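Side-chain contacts in Thiol:disulfide interchange protein DsbA (Neisseria meningitidis serogroup B, PDB 2ZNM), which probably acts as a periplasmic thiol:disulfide oxidoreductase of the DsbA type, built on a thioredoxin fold with a redox-active cysteine pair: residues P52-L57 with K181-R186; D41-K46 with N166-G171; A75-L80 with R125-P130. All blocks are in the same frame, centred on the assembly; numbering follows the deposited sequence.

Contact 1 (P52-L57 with K181-R186); sequences PSDAYL and KVREER
Arg183 reaches out from the last turn of helix 167-185 to Asp54, which sits just ahead of strand 55-61, and one salt bridge carries most of the contact. Arg183 buries the most surface here, Asp54 the next and Pro52 the third. The arginine leaves its helix with CG anti to the backbone N (chi1 173°), then bends at chi3, which turns the guanidinium across to the carboxylate. A single nitrogen does the work: NH1 faces both carboxylate oxygens, 2.7 Å from Asp54 OD1 and 2.9 Å from Asp54 OD2. The hydrogen bond from Arg183 NH1 to Asp54 OD2 is nearly straight, 164° at the hydrogen, and uses the syn lone pair of that oxygen. The two flat groups are nearly coplanar, their planes 7° apart. Neither Arg183 NE, 4.0 Å from Asp54 OD2, nor the more distant NH2 takes part, so this is not the two-nitrogen grip of a bidentate bridge. Arg183 CD also lies near, 3.2 Å from Asp54 OD2.

Pro52 closes in on the same nitrogen from the rim of the guanidinium. Its CB and CG are each 3.8 Å from Arg183 NH1, and the ring also packs on Val179, one turn before Arg183 on helix 167-185. Pro52 opens the type I turn that ends at Ala55, so the turn brings proline and aspartate to the arginine together. Arg183 also touches Ile24 of strand 24-30. The pairing thus ties the start of an edge strand to the end of the C-terminal helix by charge, and because all three residues are only partly covered, solvent probably weakens the attraction.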
ATOM      1  N   PRO A  52      -9.530   5.699 -14.437  1.00 51.02           N
ATOM      2  CA  PRO A  52     -10.565   6.712 -14.716  1.00 50.99           C
ATOM      3  C   PRO A  52     -10.725   7.727 -13.580  1.00 50.93           C
ATOM      4  O   PRO A  52     -10.233   7.508 -12.485  1.00 50.91           O
ATOM      5  CB  PRO A  52     -11.844   5.878 -14.888  1.00 50.84           C
ATOM      6  CG  PRO A  52     -11.575   4.610 -14.173  1.00 50.94           C
ATOM      7  CD  PRO A  52     -10.107   4.346 -14.314  1.00 50.90           C
ATOM      8  N   SER A  53     -11.408   8.829 -13.857  1.00 51.44           N
ATOM      9  CA  SER A  53     -11.574   9.939 -12.904  1.00 52.17           C
ATOM     10  C   SER A  53     -12.268   9.591 -11.572  1.00 52.00           C
ATOM     11  O   SER A  53     -12.009  10.246 -10.562  1.00 52.11           O
ATOM     12  CB  SER A  53     -12.315  11.105 -13.576  1.00 52.13           C
ATOM     13  OG  SER A  53     -11.596  11.590 -14.700  1.00 53.65           O
ATOM     14  N   ASP A  54     -13.143   8.582 -11.585  1.00 51.76           N
ATOM     15  CA  ASP A  54     -13.926   8.185 -10.400  1.00 51.74           C
ATOM     16  C   ASP A  54     -13.277   7.044  -9.587  1.00 51.59           C
ATOM     17  O   ASP A  54     -13.902   6.459  -8.689  1.00 51.27           O
ATOM     18  CB  ASP A  54     -15.369   7.837 -10.801  1.00 52.02           C
ATOM     19  CG  ASP A  54     -15.444   6.834 -11.948  1.00 52.50           C
ATOM     20  OD1 ASP A  54     -14.393   6.504 -12.539  1.00 53.90           O
ATOM     21  OD2 ASP A  54     -16.559   6.369 -12.260  1.00 52.25           O
ATOM     22  N   ALA A  55     -12.012   6.758  -9.898  1.00 50.87           N
ATOM     23  CA  ALA A  55     -11.241   5.728  -9.209  1.00 50.39           C
ATOM     24  C   ALA A  55     -10.140   6.384  -8.389  1.00 50.17           C
ATOM     25  O   ALA A  55      -9.614   7.417  -8.787  1.00 50.06           O
ATOM     26  CB  ALA A  55     -10.655   4.745 -10.212  1.00 50.01           C
ATOM     27  N   TYR A  56      -9.813   5.796  -7.237  1.00 50.38           N
ATOM     28  CA  TYR A  56      -8.704   6.287  -6.386  1.00 50.75           C
ATOM     29  C   TYR A  56      -7.804   5.168  -5.854  1.00 50.71           C
ATOM     30  O   TYR A  56      -8.201   3.994  -5.796  1.00 50.45           O
ATOM     31  CB  TYR A  56      -9.223   7.169  -5.227  1.00 50.99           C
ATOM     32  CG  TYR A  56      -9.912   6.409  -4.119  1.00 50.97           C
ATOM     33  CD1 TYR A  56      -9.206   6.000  -2.979  1.00 50.56           C
ATOM     34  CD2 TYR A  56     -11.269   6.094  -4.208  1.00 50.77           C
ATOM     35  CE1 TYR A  56      -9.842   5.290  -1.950  1.00 51.19           C
ATOM     36  CE2 TYR A  56     -11.915   5.389  -3.187  1.00 51.13           C
ATOM     37  CZ  TYR A  56     -11.199   4.990  -2.066  1.00 51.54           C
ATOM     38  OH  TYR A  56     -11.846   4.289  -1.068  1.00 51.88           O
ATOM     39  N   LEU A  57      -6.596   5.560  -5.460  1.00 50.92           N
ATOM     40  CA  LEU A  57      -5.548   4.648  -5.003  1.00 51.45           C
ATOM     41  C   LEU A  57      -5.429   4.642  -3.477  1.00 51.63           C
ATOM     42  O   LEU A  57      -5.379   5.705  -2.854  1.00 51.73           O
ATOM     43  CB  LEU A  57      -4.202   5.060  -5.618  1.00 51.62           C
ATOM     44  CG  LEU A  57      -3.428   4.243  -6.675  1.00 52.08           C
ATOM     45  CD1 LEU A  57      -4.168   3.026  -7.246  1.00 51.61           C
ATOM     46  CD2 LEU A  57      -2.911   5.156  -7.772  1.00 51.04           C
ATOM     47  N   LYS A 181     -16.249  -2.771 -14.177  1.00 51.79           N
ATOM     48  CA  LYS A 181     -17.162  -3.794 -13.658  1.00 52.26           C
ATOM     49  C   LYS A 181     -17.888  -3.302 -12.401  1.00 52.74           C
ATOM     50  O   LYS A 181     -19.112  -3.418 -12.296  1.00 53.08           O
ATOM     51  CB  LYS A 181     -16.400  -5.098 -13.366  1.00 52.24           C
ATOM     52  CG  LYS A 181     -17.271  -6.277 -12.930  1.00 51.97           C
ATOM     53  CD  LYS A 181     -16.436  -7.535 -12.743  1.00 52.04           C
ATOM     54  CE  LYS A 181     -17.243  -8.672 -12.123  1.00 51.97           C
ATOM     55  NZ  LYS A 181     -18.219  -9.279 -13.074  1.00 51.55           N
ATOM     56  N   VAL A 182     -17.122  -2.750 -11.462  1.00 53.07           N
ATOM     57  CA  VAL A 182     -17.650  -2.220 -10.204  1.00 53.53           C
ATOM     58  C   VAL A 182     -18.614  -1.053 -10.451  1.00 53.72           C
ATOM     59  O   VAL A 182     -19.710  -1.020  -9.889  1.00 53.84           O
ATOM     60  CB  VAL A 182     -16.482  -1.831  -9.213  1.00 53.63           C
ATOM     61  CG1 VAL A 182     -16.960  -0.924  -8.091  1.00 53.59           C
ATOM     62  CG2 VAL A 182     -15.819  -3.078  -8.632  1.00 53.46           C
ATOM     63  N   ARG A 183     -18.209  -0.116 -11.304  1.00 54.19           N
ATOM     64  CA  ARG A 183     -19.012   1.068 -11.621  1.00 54.96           C
ATOM     65  C   ARG A 183     -20.403   0.697 -12.135  1.00 55.43           C
ATOM     66  O   ARG A 183     -21.411   1.195 -11.628  1.00 55.30           O
ATOM     67  CB  ARG A 183     -18.280   1.947 -12.640  1.00 54.82           C
ATOM     68  CG  ARG A 183     -19.078   3.129 -13.177  1.00 55.56           C
ATOM     69  CD  ARG A 183     -18.165   4.109 -13.905  1.00 56.77           C
ATOM     70  NE  ARG A 183     -17.272   3.434 -14.847  1.00 56.90           N
ATOM     71  CZ  ARG A 183     -15.981   3.713 -14.993  1.00 56.62           C
ATOM     72  NH1 ARG A 183     -15.412   4.644 -14.246  1.00 56.66           N
ATOM     73  NH2 ARG A 183     -15.256   3.045 -15.880  1.00 57.14           N
ATOM     74  N   GLU A 184     -20.425  -0.178 -13.140  1.00 56.14           N
ATOM     75  CA  GLU A 184     -21.646  -0.676 -13.765  1.00 56.73           C
ATOM     76  C   GLU A 184     -22.513  -1.431 -12.755  1.00 57.02           C
ATOM     77  O   GLU A 184     -23.727  -1.226 -12.703  1.00 56.84           O
ATOM     78  CB  GLU A 184     -21.290  -1.538 -14.993  1.00 56.82           C
ATOM     79  CG  GLU A 184     -22.263  -2.664 -15.351  1.00 57.78           C
ATOM     80  CD  GLU A 184     -23.428  -2.218 -16.216  1.00 59.35           C
ATOM     81  OE1 GLU A 184     -23.193  -1.554 -17.251  1.00 60.27           O
ATOM     82  OE2 GLU A 184     -24.584  -2.549 -15.867  1.00 59.91           O
ATOM     83  N   GLU A 185     -21.888  -2.275 -11.933  1.00 57.34           N
ATOM     84  CA  GLU A 185     -22.651  -3.077 -10.970  1.00 57.82           C
ATOM     85  C   GLU A 185     -23.294  -2.220  -9.859  1.00 58.10           C
ATOM     86  O   GLU A 185     -24.369  -2.556  -9.353  1.00 58.13           O
ATOM     87  CB  GLU A 185     -21.822  -4.260 -10.422  1.00 57.57           C
ATOM     88  CG  GLU A 185     -20.980  -3.980  -9.191  1.00 57.64           C
ATOM     89  CD  GLU A 185     -20.175  -5.193  -8.713  1.00 57.71           C
ATOM     90  OE1 GLU A 185     -19.600  -5.113  -7.608  1.00 57.27           O
ATOM     91  OE2 GLU A 185     -20.112  -6.220  -9.430  1.00 56.86           O
ATOM     92  N   ARG A 186     -22.645  -1.106  -9.520  1.00 58.39           N
ATOM     93  CA  ARG A 186     -23.169  -0.145  -8.546  1.00 58.57           C
ATOM     94  C   ARG A 186     -24.095   0.903  -9.185  1.00 58.60           C
ATOM     95  O   ARG A 186     -23.962   2.108  -8.945  1.00 58.62           O
ATOM     96  CB  ARG A 186     -22.011   0.513  -7.784  1.00 58.78           C
ATOM     97  CG  ARG A 186     -21.639  -0.229  -6.508  1.00 59.31           C
ATOM     98  CD  ARG A 186     -20.134  -0.384  -6.322  1.00 61.40           C
ATOM     99  NE  ARG A 186     -19.443   0.881  -6.061  1.00 62.74           N
ATOM    100  CZ  ARG A 186     -18.308   0.997  -5.370  1.00 63.39           C
ATOM    101  NH1 ARG A 186     -17.719  -0.072  -4.844  1.00 62.97           N
ATOM    102  NH2 ARG A 186     -17.764   2.194  -5.199  1.00 64.26           N
TER

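Contact 2 (D41-K46 with N166-G171); sequences DPLLLK and NGFDGG
Phe168, near the N-terminal end of helix 167-185, pushes its ring against the first turn of helix 42-50, joining two helices of the thioredoxin fold: the one that follows the predicted redox-active motif and the C-terminal one. The short segments run roughly parallel, 33° apart, with axes 11.3 Å from each other at closest approach, and the aromatic side chain spans much of that gap.

Apolar packing comes first. With CG anti to its backbone N (chi1 -175°), Phe168 sends its ring toward the other helix. CE1 serves two side chains, lying 4.0 Å from Leu43 CD1 and 4.2 Å from Pro42 CB. The side chains of Leu43 and Phe168 lie alongside, pointing opposite ways, and the leucine is the buried partner, packed also on Glu28 of strand 24-30.

The second kind is ring edge against backbone. Phe168 CZ comes 3.8 Å from the carbonyl oxygen of Pro42, and Phe168 CE1 lies 3.8 Å from Leu43 N, both approached near the plane of the ring. No hydrogen bond crosses between the segments. The amide of Leu43 is engaged within its own segment: Asp41 caps the helix through OD2, 2.8 Å from Leu43 N, though the bond is bent to 134°. The capping thus stays within its own helix, while the ring rests beside it.

Lys46 NZ and Asp169 OD1 are of opposite charge but do not meet. The lysine does touch the aromatic group by its aliphatic stem, whose CG sits 4.2 Å from Phe168 CE2 at the ring edge.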
ATOM      1  N   ASP A  41       7.252   2.221  -6.469  1.00 51.01           N
ATOM      2  CA  ASP A  41       6.411   1.257  -7.176  1.00 51.29           C
ATOM      3  C   ASP A  41       5.919   1.786  -8.546  1.00 51.34           C
ATOM      4  O   ASP A  41       5.120   2.716  -8.606  1.00 51.12           O
ATOM      5  CB  ASP A  41       5.224   0.910  -6.276  1.00 51.85           C
ATOM      6  CG  ASP A  41       4.457  -0.285  -6.753  1.00 52.60           C
ATOM      7  OD1 ASP A  41       3.983  -1.035  -5.908  1.00 54.51           O
ATOM      8  OD2 ASP A  41       4.301  -0.480  -7.967  1.00 56.69           O
ATOM      9  N   PRO A  42       6.409   1.192  -9.655  1.00 51.76           N
ATOM     10  CA  PRO A  42       5.957   1.628 -10.998  1.00 51.56           C
ATOM     11  C   PRO A  42       4.461   1.377 -11.270  1.00 51.62           C
ATOM     12  O   PRO A  42       3.874   2.061 -12.110  1.00 51.31           O
ATOM     13  CB  PRO A  42       6.833   0.810 -11.964  1.00 51.61           C
ATOM     14  CG  PRO A  42       7.348  -0.352 -11.147  1.00 51.73           C
ATOM     15  CD  PRO A  42       7.407   0.102  -9.718  1.00 51.16           C
ATOM     16  N   LEU A  43       3.851   0.419 -10.566  1.00 51.66           N
ATOM     17  CA  LEU A  43       2.406   0.164 -10.713  1.00 52.11           C
ATOM     18  C   LEU A  43       1.538   1.321 -10.204  1.00 51.83           C
ATOM     19  O   LEU A  43       0.610   1.747 -10.895  1.00 52.25           O
ATOM     20  CB  LEU A  43       1.991  -1.163 -10.056  1.00 52.03           C
ATOM     21  CG  LEU A  43       0.551  -1.599 -10.345  1.00 52.83           C
ATOM     22  CD1 LEU A  43       0.409  -2.073 -11.785  1.00 52.88           C
ATOM     23  CD2 LEU A  43       0.094  -2.686  -9.378  1.00 52.66           C
ATOM     24  N   LEU A  44       1.845   1.827  -9.010  1.00 51.56           N
ATOM     25  CA  LEU A  44       1.153   2.999  -8.433  1.00 51.70           C
ATOM     26  C   LEU A  44       1.239   4.248  -9.301  1.00 51.38           C
ATOM     27  O   LEU A  44       0.254   4.978  -9.453  1.00 51.70           O
ATOM     28  CB  LEU A  44       1.724   3.315  -7.043  1.00 51.74           C
ATOM     29  CG  LEU A  44       1.017   2.808  -5.782  1.00 52.91           C
ATOM     30  CD1 LEU A  44      -0.081   1.760  -6.041  1.00 51.65           C
ATOM     31  CD2 LEU A  44       2.022   2.330  -4.749  1.00 52.90           C
ATOM     32  N   LEU A  45       2.426   4.491  -9.854  1.00 51.10           N
ATOM     33  CA  LEU A  45       2.663   5.596 -10.777  1.00 51.17           C
ATOM     34  C   LEU A  45       1.832   5.482 -12.077  1.00 51.17           C
ATOM     35  O   LEU A  45       1.209   6.460 -12.523  1.00 51.45           O
ATOM     36  CB  LEU A  45       4.170   5.706 -11.062  1.00 51.11           C
ATOM     37  CG  LEU A  45       4.846   6.934 -11.706  1.00 50.92           C
ATOM     38  CD1 LEU A  45       5.364   6.628 -13.082  1.00 51.36           C
ATOM     39  CD2 LEU A  45       4.015   8.194 -11.720  1.00 50.91           C
ATOM     40  N   LYS A  46       1.815   4.290 -12.671  1.00 50.68           N
ATOM     41  CA  LYS A  46       1.061   4.035 -13.885  1.00 50.59           C
ATOM     42  C   LYS A  46      -0.452   4.142 -13.657  1.00 50.81           C
ATOM     43  O   LYS A  46      -1.166   4.725 -14.464  1.00 50.78           O
ATOM     44  CB  LYS A  46       1.397   2.644 -14.394  1.00 50.61           C
ATOM     45  CG  LYS A  46       1.691   2.570 -15.868  1.00 51.86           C
ATOM     46  CD  LYS A  46       0.443   2.565 -16.714  1.00 52.20           C
ATOM     47  CE  LYS A  46       0.807   2.875 -18.162  1.00 52.99           C
ATOM     48  NZ  LYS A  46       1.594   1.782 -18.800  1.00 52.30           N
ATOM     49  N   ASN A 166      -0.819 -12.289 -16.464  1.00 62.44           N
ATOM     50  CA  ASN A 166      -0.271 -11.844 -17.742  1.00 63.10           C
ATOM     51  C   ASN A 166       0.791 -10.742 -17.631  1.00 63.36           C
ATOM     52  O   ASN A 166       1.020  -9.992 -18.587  1.00 63.43           O
ATOM     53  CB  ASN A 166      -1.407 -11.427 -18.684  1.00 63.21           C
ATOM     54  CG  ASN A 166      -1.106 -11.747 -20.133  1.00 63.72           C
ATOM     55  OD1 ASN A 166      -1.773 -12.583 -20.746  1.00 64.18           O
ATOM     56  ND2 ASN A 166      -0.090 -11.090 -20.689  1.00 63.79           N
ATOM     57  N   GLY A 167       1.442 -10.660 -16.468  1.00 63.60           N
ATOM     58  CA  GLY A 167       2.511  -9.692 -16.244  1.00 63.81           C
ATOM     59  C   GLY A 167       2.032  -8.320 -15.802  1.00 64.04           C
ATOM     60  O   GLY A 167       0.900  -8.163 -15.321  1.00 64.32           O
ATOM     61  N   PHE A 168       2.908  -7.327 -15.962  1.00 63.91           N
ATOM     62  CA  PHE A 168       2.664  -5.946 -15.528  1.00 63.33           C
ATOM     63  C   PHE A 168       1.464  -5.333 -16.245  1.00 62.57           C
ATOM     64  O   PHE A 168       0.445  -5.059 -15.624  1.00 62.57           O
ATOM     65  CB  PHE A 168       3.934  -5.094 -15.748  1.00 63.75           C
ATOM     66  CG  PHE A 168       3.833  -3.679 -15.224  1.00 64.19           C
ATOM     67  CD1 PHE A 168       4.186  -3.384 -13.912  1.00 64.76           C
ATOM     68  CD2 PHE A 168       3.400  -2.642 -16.053  1.00 65.00           C
ATOM     69  CE1 PHE A 168       4.100  -2.083 -13.424  1.00 64.94           C
ATOM     70  CE2 PHE A 168       3.305  -1.335 -15.579  1.00 65.26           C
ATOM     71  CZ  PHE A 168       3.661  -1.054 -14.261  1.00 65.32           C
ATOM     72  N   ASP A 169       1.599  -5.153 -17.556  1.00 61.76           N
ATOM     73  CA  ASP A 169       0.641  -4.418 -18.391  1.00 61.18           C
ATOM     74  C   ASP A 169      -0.722  -5.099 -18.486  1.00 60.41           C
ATOM     75  O   ASP A 169      -1.743  -4.433 -18.663  1.00 59.99           O
ATOM     76  CB  ASP A 169       1.223  -4.256 -19.790  1.00 61.23           C
ATOM     77  CG  ASP A 169       2.679  -4.670 -19.857  1.00 62.70           C
ATOM     78  OD1 ASP A 169       3.522  -4.015 -19.202  1.00 65.04           O
ATOM     79  OD2 ASP A 169       2.979  -5.669 -20.542  1.00 63.62           O
ATOM     80  N   GLY A 170      -0.723  -6.431 -18.391  1.00 59.80           N
ATOM     81  CA  GLY A 170      -1.959  -7.211 -18.300  1.00 58.86           C
ATOM     82  C   GLY A 170      -2.672  -6.911 -16.988  1.00 58.27           C
ATOM     83  O   GLY A 170      -3.907  -6.960 -16.913  1.00 58.18           O
ATOM     84  N   GLY A 171      -1.878  -6.594 -15.961  1.00 57.38           N
ATOM     85  CA  GLY A 171      -2.387  -6.162 -14.664  1.00 56.39           C
ATOM     86  C   GLY A 171      -3.161  -4.853 -14.695  1.00 55.64           C
ATOM     87  O   GLY A 171      -4.260  -4.790 -14.142  1.00 55.76           O
TER

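Contact 3 (A75-L80 with R125-P130); sequences AAAVNL and RAYDSP
Tyr127 and Ala77 face each other where the end of helix 120-127 meets helix 69-81, and their CA atoms are 4.5 Å apart, a very close approach between two helices. The tyrosine can be traced outward from CB, which lies 3.8 Å from Ala77 CB, and CG is a little farther from the same methyl. At CD1 the ring closes in again, 3.7 Å from Ala77 CB. One alanine methyl thus meets the tyrosine from CA and CB to CD1, oblique to the ring. The chi1 of -169° sets CG opposite the backbone N and takes the ring along helix 69-81 to Met74. The side chain also touches Arg105 and Ala108 of helix 105-113. In its own segment, Asp128 OD1 lies in the plane of the ring, at its edge, and this oxygen also forms a salt bridge with Arg105.

Beside the tyrosine, Ala126 presses its methyl into the other helix. Ala126 CB is 3.5 Å from the carbonyl oxygen of Ala77, which lies within hydrogen-bonding reach of Ser81 OG, as does Val78 O. One turn on from Ala77, Leu80 CB approaches Ala126 CB at 4.4 Å, closing that side of the interface loosely. No hydrogen bond joins the two segments directly, but Arg73 NE, from an earlier turn of helix 69-81, bonds to the carbonyl oxygen of Tyr127.

Two small alanines are what let the backbones come so near. Close packing of short helices, with an aromatic ring wedged among them, belongs here to the helical domain that DsbA-like proteins carry inserted into the thioredoxin fold.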
ATOM      1  N   ALA A  75       4.975   3.133   7.245  1.00 52.86           N
ATOM      2  CA  ALA A  75       4.063   3.411   6.127  1.00 52.54           C
ATOM      3  C   ALA A  75       2.948   4.337   6.558  1.00 52.47           C
ATOM      4  O   ALA A  75       2.573   5.227   5.817  1.00 53.25           O
ATOM      5  CB  ALA A  75       3.482   2.117   5.552  1.00 52.34           C
ATOM      6  N   ALA A  76       2.407   4.123   7.754  1.00 52.20           N
ATOM      7  CA  ALA A  76       1.348   4.986   8.245  1.00 51.90           C
ATOM      8  C   ALA A  76       1.877   6.386   8.497  1.00 51.70           C
ATOM      9  O   ALA A  76       1.215   7.348   8.167  1.00 52.26           O
ATOM     10  CB  ALA A  76       0.699   4.411   9.504  1.00 51.69           C
ATOM     11  N   ALA A  77       3.067   6.496   9.085  1.00 51.64           N
ATOM     12  CA  ALA A  77       3.689   7.798   9.348  1.00 51.62           C
ATOM     13  C   ALA A  77       3.865   8.628   8.069  1.00 51.97           C
ATOM     14  O   ALA A  77       3.478   9.797   8.029  1.00 51.82           O
ATOM     15  CB  ALA A  77       5.015   7.617  10.052  1.00 51.28           C
ATOM     16  N   VAL A  78       4.434   8.003   7.033  1.00 52.32           N
ATOM     17  CA  VAL A  78       4.667   8.617   5.727  1.00 52.55           C
ATOM     18  C   VAL A  78       3.369   9.137   5.098  1.00 53.20           C
ATOM     19  O   VAL A  78       3.275  10.316   4.717  1.00 53.33           O
ATOM     20  CB  VAL A  78       5.365   7.622   4.771  1.00 52.50           C
ATOM     21  CG1 VAL A  78       5.473   8.196   3.384  1.00 52.61           C
ATOM     22  CG2 VAL A  78       6.773   7.240   5.295  1.00 52.59           C
ATOM     23  N   ASN A  79       2.373   8.257   4.994  1.00 53.40           N
ATOM     24  CA  ASN A  79       1.061   8.624   4.480  1.00 53.65           C
ATOM     25  C   ASN A  79       0.454   9.777   5.264  1.00 53.29           C
ATOM     26  O   ASN A  79       0.003  10.762   4.671  1.00 53.45           O
ATOM     27  CB  ASN A  79       0.106   7.415   4.473  1.00 54.45           C
ATOM     28  CG  ASN A  79      -1.270   7.756   3.902  1.00 57.08           C
ATOM     29  OD1 ASN A  79      -1.397   8.629   3.046  1.00 59.81           O
ATOM     30  ND2 ASN A  79      -2.309   7.074   4.386  1.00 58.90           N
ATOM     31  N   LEU A  80       0.455   9.664   6.595  1.00 52.54           N
ATOM     32  CA  LEU A  80      -0.208  10.661   7.438  1.00 51.64           C
ATOM     33  C   LEU A  80       0.533  11.991   7.527  1.00 51.21           C
ATOM     34  O   LEU A  80      -0.086  13.029   7.749  1.00 51.29           O
ATOM     35  CB  LEU A  80      -0.487  10.108   8.836  1.00 51.68           C
ATOM     36  CG  LEU A  80      -1.486   8.953   8.921  1.00 51.83           C
ATOM     37  CD1 LEU A  80      -1.652   8.562  10.361  1.00 50.77           C
ATOM     38  CD2 LEU A  80      -2.855   9.284   8.280  1.00 51.36           C
ATOM     39  N   ARG A 125       6.694  13.149  14.037  1.00 51.53           N
ATOM     40  CA  ARG A 125       5.490  13.687  14.667  1.00 51.22           C
ATOM     41  C   ARG A 125       4.279  12.838  14.275  1.00 50.68           C
ATOM     42  O   ARG A 125       3.456  12.507  15.113  1.00 50.50           O
ATOM     43  CB  ARG A 125       5.289  15.136  14.217  1.00 51.12           C
ATOM     44  CG  ARG A 125       5.115  16.131  15.341  1.00 52.14           C
ATOM     45  CD  ARG A 125       5.885  17.426  15.058  1.00 53.42           C
ATOM     46  NE  ARG A 125       5.555  18.009  13.752  1.00 54.46           N
ATOM     47  CZ  ARG A 125       6.387  18.749  13.017  1.00 54.70           C
ATOM     48  NH1 ARG A 125       7.624  19.011  13.436  1.00 53.96           N
ATOM     49  NH2 ARG A 125       5.980  19.226  11.849  1.00 55.18           N
ATOM     50  N   ALA A 126       4.188  12.471  12.999  1.00 50.31           N
ATOM     51  CA  ALA A 126       3.126  11.588  12.521  1.00 50.35           C
ATOM     52  C   ALA A 126       3.313  10.159  13.039  1.00 50.35           C
ATOM     53  O   ALA A 126       2.340   9.432  13.260  1.00 50.66           O
ATOM     54  CB  ALA A 126       3.072  11.589  10.997  1.00 49.96           C
ATOM     55  N   TYR A 127       4.569   9.778  13.229  1.00 49.81           N
ATOM     56  CA  TYR A 127       4.956   8.436  13.639  1.00 49.90           C
ATOM     57  C   TYR A 127       4.522   8.112  15.077  1.00 50.12           C
ATOM     58  O   TYR A 127       4.141   6.975  15.373  1.00 49.98           O
ATOM     59  CB  TYR A 127       6.472   8.318  13.499  1.00 49.50           C
ATOM     60  CG  TYR A 127       7.046   6.937  13.626  1.00 49.11           C
ATOM     61  CD1 TYR A 127       7.395   6.205  12.490  1.00 48.79           C
ATOM     62  CD2 TYR A 127       7.282   6.374  14.878  1.00 47.73           C
ATOM     63  CE1 TYR A 127       7.953   4.939  12.595  1.00 49.38           C
ATOM     64  CE2 TYR A 127       7.827   5.110  14.996  1.00 49.26           C
ATOM     65  CZ  TYR A 127       8.168   4.395  13.855  1.00 49.21           C
ATOM     66  OH  TYR A 127       8.721   3.141  13.981  1.00 48.67           O
ATOM     67  N   ASP A 128       4.577   9.119  15.949  1.00 50.26           N
ATOM     68  CA  ASP A 128       4.296   8.954  17.372  1.00 50.29           C
ATOM     69  C   ASP A 128       2.899   9.442  17.721  1.00 50.12           C
ATOM     70  O   ASP A 128       2.572   9.642  18.898  1.00 50.19           O
ATOM     71  CB  ASP A 128       5.330   9.712  18.209  1.00 50.54           C
ATOM     72  CG  ASP A 128       6.719   9.089  18.150  1.00 51.38           C
ATOM     73  OD1 ASP A 128       6.846   7.899  17.797  1.00 52.00           O
ATOM     74  OD2 ASP A 128       7.692   9.797  18.479  1.00 53.12           O
ATOM     75  N   SER A 129       2.078   9.651  16.701  1.00 49.92           N
ATOM     76  CA  SER A 129       0.698  10.065  16.926  1.00 49.88           C
ATOM     77  C   SER A 129      -0.196   8.816  16.953  1.00 49.91           C
ATOM     78  O   SER A 129       0.145   7.800  16.326  1.00 49.77           O
ATOM     79  CB  SER A 129       0.240  11.056  15.857  1.00 49.40           C
ATOM     80  OG  SER A 129      -0.306  10.369  14.753  1.00 49.55           O
ATOM     81  N   PRO A 130      -1.333   8.886  17.676  1.00 49.63           N
ATOM     82  CA  PRO A 130      -2.206   7.717  17.826  1.00 49.84           C
ATOM     83  C   PRO A 130      -2.775   7.203  16.509  1.00 49.75           C
ATOM     84  O   PRO A 130      -2.981   6.002  16.360  1.00 49.55           O
ATOM     85  CB  PRO A 130      -3.340   8.221  18.754  1.00 49.74           C
ATOM     86  CG  PRO A 130      -3.289   9.697  18.677  1.00 49.90           C
ATOM     87  CD  PRO A 130      -1.848  10.056  18.410  1.00 49.88           C
TER

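Contacts 1 and 2 both fasten helix 167-185, one at its C-terminal end and the other near its N-terminal end, and their centres lie 18 Å apart. They meet directly where Leu57 CD2 of contact 1 packs 3.6 Å from Leu44 O of contact 2. Contact 3 sits in the helical region, its centre 27 Å from that of contact 2 and 29 Å from that of contact 1, and touches neither. Asp41 and Pro42 of contact 2 touch His36, which lies between the predicted redox-active Cys34 and Cys37 in sequence; their disulfide is absent here. Contact 3 is linked to the same loop more indirectly, through Tyr32 against Ala75 and Val78.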